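Local coordinates for protein purine nucleoside phosphorylase (Schistosoma mansoni, PDB 6B37) that catalyses, as a purine nucleoside phosphorylase, the phosphate-dependent cleavage of nucleosides such as inosine and guanosine to the free base and ribose 1-phosphate, at residues Y194-G199 and T223-I228. Numbering follows the deposited sequence.
With CGD (1,3-benzothiazol-2-ol), chain H.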
ATOM      1  N   TYR A 194     -10.364 -14.160   3.074  1.00 21.90           N
ATOM      2  CA  TYR A 194      -8.895 -14.150   3.165  1.00 20.10           C
ATOM      3  C   TYR A 194      -8.324 -12.736   3.014  1.00 19.67           C
ATOM      4  O   TYR A 194      -8.540 -12.087   1.986  1.00 19.30           O
ATOM      5  CB  TYR A 194      -8.319 -15.043   2.078  1.00 21.60           C
ATOM      6  CG  TYR A 194      -6.818 -15.216   1.986  1.00 18.86           C
ATOM      7  CD1 TYR A 194      -6.200 -16.346   2.489  1.00 18.92           C
ATOM      8  CD2 TYR A 194      -6.035 -14.306   1.295  1.00 20.62           C
ATOM      9  CE1 TYR A 194      -4.834 -16.550   2.353  1.00 19.44           C
ATOM     10  CE2 TYR A 194      -4.678 -14.509   1.154  1.00 19.03           C
ATOM     11  CZ  TYR A 194      -4.075 -15.620   1.688  1.00 20.49           C
ATOM     12  OH  TYR A 194      -2.736 -15.875   1.534  1.00 21.26           O
ATOM     13  N   ALA A 195      -7.595 -12.277   4.042  1.00 19.57           N
ATOM     14  CA  ALA A 195      -6.856 -11.019   3.984  1.00 18.37           C
ATOM     15  C   ALA A 195      -5.456 -11.269   3.437  1.00 18.77           C
ATOM     16  O   ALA A 195      -4.731 -12.116   3.955  1.00 18.49           O
ATOM     17  CB  ALA A 195      -6.748 -10.409   5.381  1.00 23.00           C
ATOM     18  N   PHE A 196      -5.062 -10.523   2.403  1.00 18.36           N
ATOM     19  CA  PHE A 196      -3.712 -10.596   1.825  1.00 17.61           C
ATOM     20  C   PHE A 196      -2.794  -9.595   2.535  1.00 17.68           C
ATOM     21  O   PHE A 196      -2.964  -8.376   2.371  1.00 17.55           O
ATOM     22  CB  PHE A 196      -3.788 -10.314   0.325  1.00 17.15           C
ATOM     23  CG  PHE A 196      -2.455 -10.345  -0.412  1.00 19.07           C
ATOM     24  CD1 PHE A 196      -1.377 -11.063   0.057  1.00 20.35           C
ATOM     25  CD2 PHE A 196      -2.330  -9.685  -1.660  1.00 16.85           C
ATOM     26  CE1 PHE A 196      -0.144 -11.086  -0.632  1.00 20.35           C
ATOM     27  CE2 PHE A 196      -1.126  -9.717  -2.349  1.00 16.83           C
ATOM     28  CZ  PHE A 196      -0.027 -10.432  -1.851  1.00 18.38           C
ATOM     29  N   ASN A 197      -1.911 -10.118   3.398  1.00 18.17           N
ATOM     30  CA  ASN A 197      -0.786  -9.402   4.018  1.00 17.34           C
ATOM     31  C   ASN A 197       0.418  -9.528   3.093  1.00 17.09           C
ATOM     32  O   ASN A 197       0.921 -10.637   2.874  1.00 17.29           O
ATOM     33  CB  ASN A 197      -0.506 -10.028   5.395  1.00 17.68           C
ATOM     34  CG  ASN A 197       0.830  -9.598   6.010  1.00 18.49           C
ATOM     35  OD1 ASN A 197       1.334  -8.503   5.740  1.00 20.26           O
ATOM     36  ND2 ASN A 197       1.401 -10.460   6.863  1.00 19.53           N
ATOM     37  N   GLY A 198       0.906  -8.409   2.548  1.00 16.41           N
ATOM     38  CA  GLY A 198       2.038  -8.507   1.633  1.00 17.82           C
ATOM     39  C   GLY A 198       3.260  -9.215   2.195  1.00 17.68           C
ATOM     40  O   GLY A 198       3.977  -9.916   1.455  1.00 20.33           O
ATOM     41  N   GLY A 199       3.522  -9.079   3.497  1.00 16.73           N
ATOM     42  CA  GLY A 199       4.609  -9.823   4.144  1.00 17.04           C
ATOM     43  C   GLY A 199       5.981  -9.170   3.946  1.00 16.76           C
ATOM     44  O   GLY A 199       6.096  -8.071   3.346  1.00 17.99           O
ATOM     45  N   THR A 223      -1.497 -16.191  -2.827  1.00 20.11           N
ATOM     46  CA  THR A 223      -2.783 -16.634  -3.373  1.00 19.73           C
ATOM     47  C   THR A 223      -3.550 -15.521  -4.114  1.00 20.86           C
ATOM     48  O   THR A 223      -3.908 -15.699  -5.299  1.00 19.24           O
ATOM     49  CB  THR A 223      -3.622 -17.295  -2.268  1.00 20.02           C
ATOM     50  OG1 THR A 223      -2.915 -18.459  -1.811  1.00 20.87           O
ATOM     51  CG2 THR A 223      -4.982 -17.773  -2.808  1.00 21.62           C
ATOM     52  N   VAL A 224      -3.808 -14.367  -3.482  1.00 19.16           N
ATOM     53  CA  VAL A 224      -4.601 -13.313  -4.150  1.00 17.33           C
ATOM     54  C   VAL A 224      -4.004 -12.861  -5.481  1.00 17.61           C
ATOM     55  O   VAL A 224      -4.782 -12.642  -6.441  1.00 18.70           O
ATOM     56  CB  VAL A 224      -4.869 -12.162  -3.159  1.00 18.94           C
ATOM     57  CG1 VAL A 224      -5.450 -10.897  -3.811  1.00 20.13           C
ATOM     58  CG2 VAL A 224      -5.856 -12.650  -2.067  1.00 19.36           C
ATOM     59  N   PRO A 225      -2.679 -12.687  -5.643  1.00 17.66           N
ATOM     60  CA  PRO A 225      -2.154 -12.294  -6.990  1.00 16.87           C
ATOM     61  C   PRO A 225      -2.495 -13.306  -8.080  1.00 16.53           C
ATOM     62  O   PRO A 225      -2.961 -12.891  -9.173  1.00 17.91           O
ATOM     63  CB  PRO A 225      -0.642 -12.159  -6.748  1.00 19.34           C
ATOM     64  CG  PRO A 225      -0.579 -11.752  -5.239  1.00 18.81           C
ATOM     65  CD  PRO A 225      -1.603 -12.655  -4.613  1.00 17.62           C
ATOM     66  N   GLU A 226      -2.302 -14.606  -7.810  1.00 20.10           N
ATOM     67  CA  GLU A 226      -2.625 -15.650  -8.798  1.00 18.10           C
ATOM     68  C   GLU A 226      -4.120 -15.715  -9.078  1.00 19.94           C
ATOM     69  O   GLU A 226      -4.527 -15.947 -10.228  1.00 20.72           O
ATOM     70  CB  GLU A 226      -2.139 -17.030  -8.338  1.00 25.85           C
ATOM     71  CG  GLU A 226      -0.683 -17.172  -8.063  1.00 30.30           C
ATOM     72  CD  GLU A 226      -0.378 -16.985  -6.590  1.00 33.25           C
ATOM     73  OE1 GLU A 226      -0.525 -15.871  -6.123  1.00 25.84           O
ATOM     74  OE2 GLU A 226      -0.016 -17.958  -5.889  1.00 49.05           O
ATOM     75  N   VAL A 227      -4.957 -15.594  -8.034  1.00 19.32           N
ATOM     76  CA  VAL A 227      -6.415 -15.573  -8.219  1.00 17.79           C
ATOM     77  C   VAL A 227      -6.824 -14.461  -9.180  1.00 17.79           C
ATOM     78  O   VAL A 227      -7.662 -14.681 -10.076  1.00 19.10           O
ATOM     79  CB  VAL A 227      -7.144 -15.419  -6.868  1.00 19.49           C
ATOM     80  CG1 VAL A 227      -8.651 -15.178  -7.069  1.00 20.41           C
ATOM     81  CG2 VAL A 227      -6.937 -16.677  -6.033  1.00 24.35           C
ATOM     82  N   ILE A 228      -6.275 -13.243  -8.995  1.00 17.38           N
ATOM     83  CA  ILE A 228      -6.655 -12.111  -9.854  1.00 16.56           C
ATOM     84  C   ILE A 228      -6.231 -12.350 -11.313  1.00 16.00           C
ATOM     85  O   ILE A 228      -7.021 -12.078 -12.251  1.00 18.36           O
ATOM     86  CB  ILE A 228      -6.091 -10.785  -9.293  1.00 17.51           C
ATOM     87  CG1 ILE A 228      -6.875 -10.450  -8.021  1.00 18.62           C
ATOM     88  CG2 ILE A 228      -6.223  -9.625 -10.319  1.00 17.80           C
ATOM     89  CD1 ILE A 228      -6.326  -9.298  -7.207  1.00 19.93           C
TER
HETATM   90  C4  CGD H 307       0.656 -18.907   9.203  1.00 30.79           C
HETATM   91  C5  CGD H 307       0.892 -18.443   8.118  1.00 31.95           C
HETATM   92  C6  CGD H 307       0.794 -17.032   7.698  1.00 23.84           C
HETATM   93  C3  CGD H 307       0.340 -18.386  10.077  1.00 28.84           C
HETATM   94  C2  CGD H 307       0.150 -17.219  10.165  1.00 38.40           C
HETATM   95  C1  CGD H 307       0.284 -16.235   9.077  1.00 24.07           C
HETATM   96  O   CGD H 307       0.466 -13.362   6.746  1.00 28.13           O
HETATM   97  C   CGD H 307       0.523 -14.619   7.316  1.00 19.06           C
HETATM   98  S   CGD H 307       0.971 -16.004   6.505  1.00 25.74           S
HETATM   99  N   CGD H 307       0.147 -14.725   8.776  1.00 23.75           N
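Val-224 and Pro-225, at the start of helix 224-232, press against the Phe-196 ring and illustrate how apolar side chains can join the start of a helix to the end of a strand with no hydrogen bond between the two segments. The tightest packing is at the outer end of the ring, where Pro-225 CG lies 3.6 Å from Phe-196 CE2. Pro-225 CD adds an off-centre CH-pi contact, 4.2 Å from the centroid of the Phe-196 ring. Nearer the strand, Val-224 CB sits 3.9 Å from Phe-196 CD2. The valine branches divide the work: CG1 turns to the phenylalanine, whereas CG2, beside the backbone N, touches both Phe-196 CB and the Tyr-194 ring, 3.8 Å from Tyr-194 CD2. Both aromatic side chains run anti to their own backbone N (chi1 -179° and 180°), an extension that carries the rings across to the helix. Strand 189-196 belongs to the mixed central sheet of the phosphorylase superfamily fold, and the axes of strand 194-196 and helix 224-228 run nearly perpendicular, at 103°. Contact is looser at Thr-223, whose CB is 4.2 Å from Tyr-194 OH; the polar groups here look elsewhere, the phenol to Ser-222 N and the threonine hydroxyl to Asn-117. Beyond Phe-196 the chain leaves the helix altogether. Asn-197 forms an Asx turn, its OD1 accepting from Gly-199 N with the N-H coming from above the carbonyl plane, while ND2 donates hydrogen bonds to Thr-201 O and, at 3.1 Å, to the O atom of the bound 1,3-benzothiazol-2-ol.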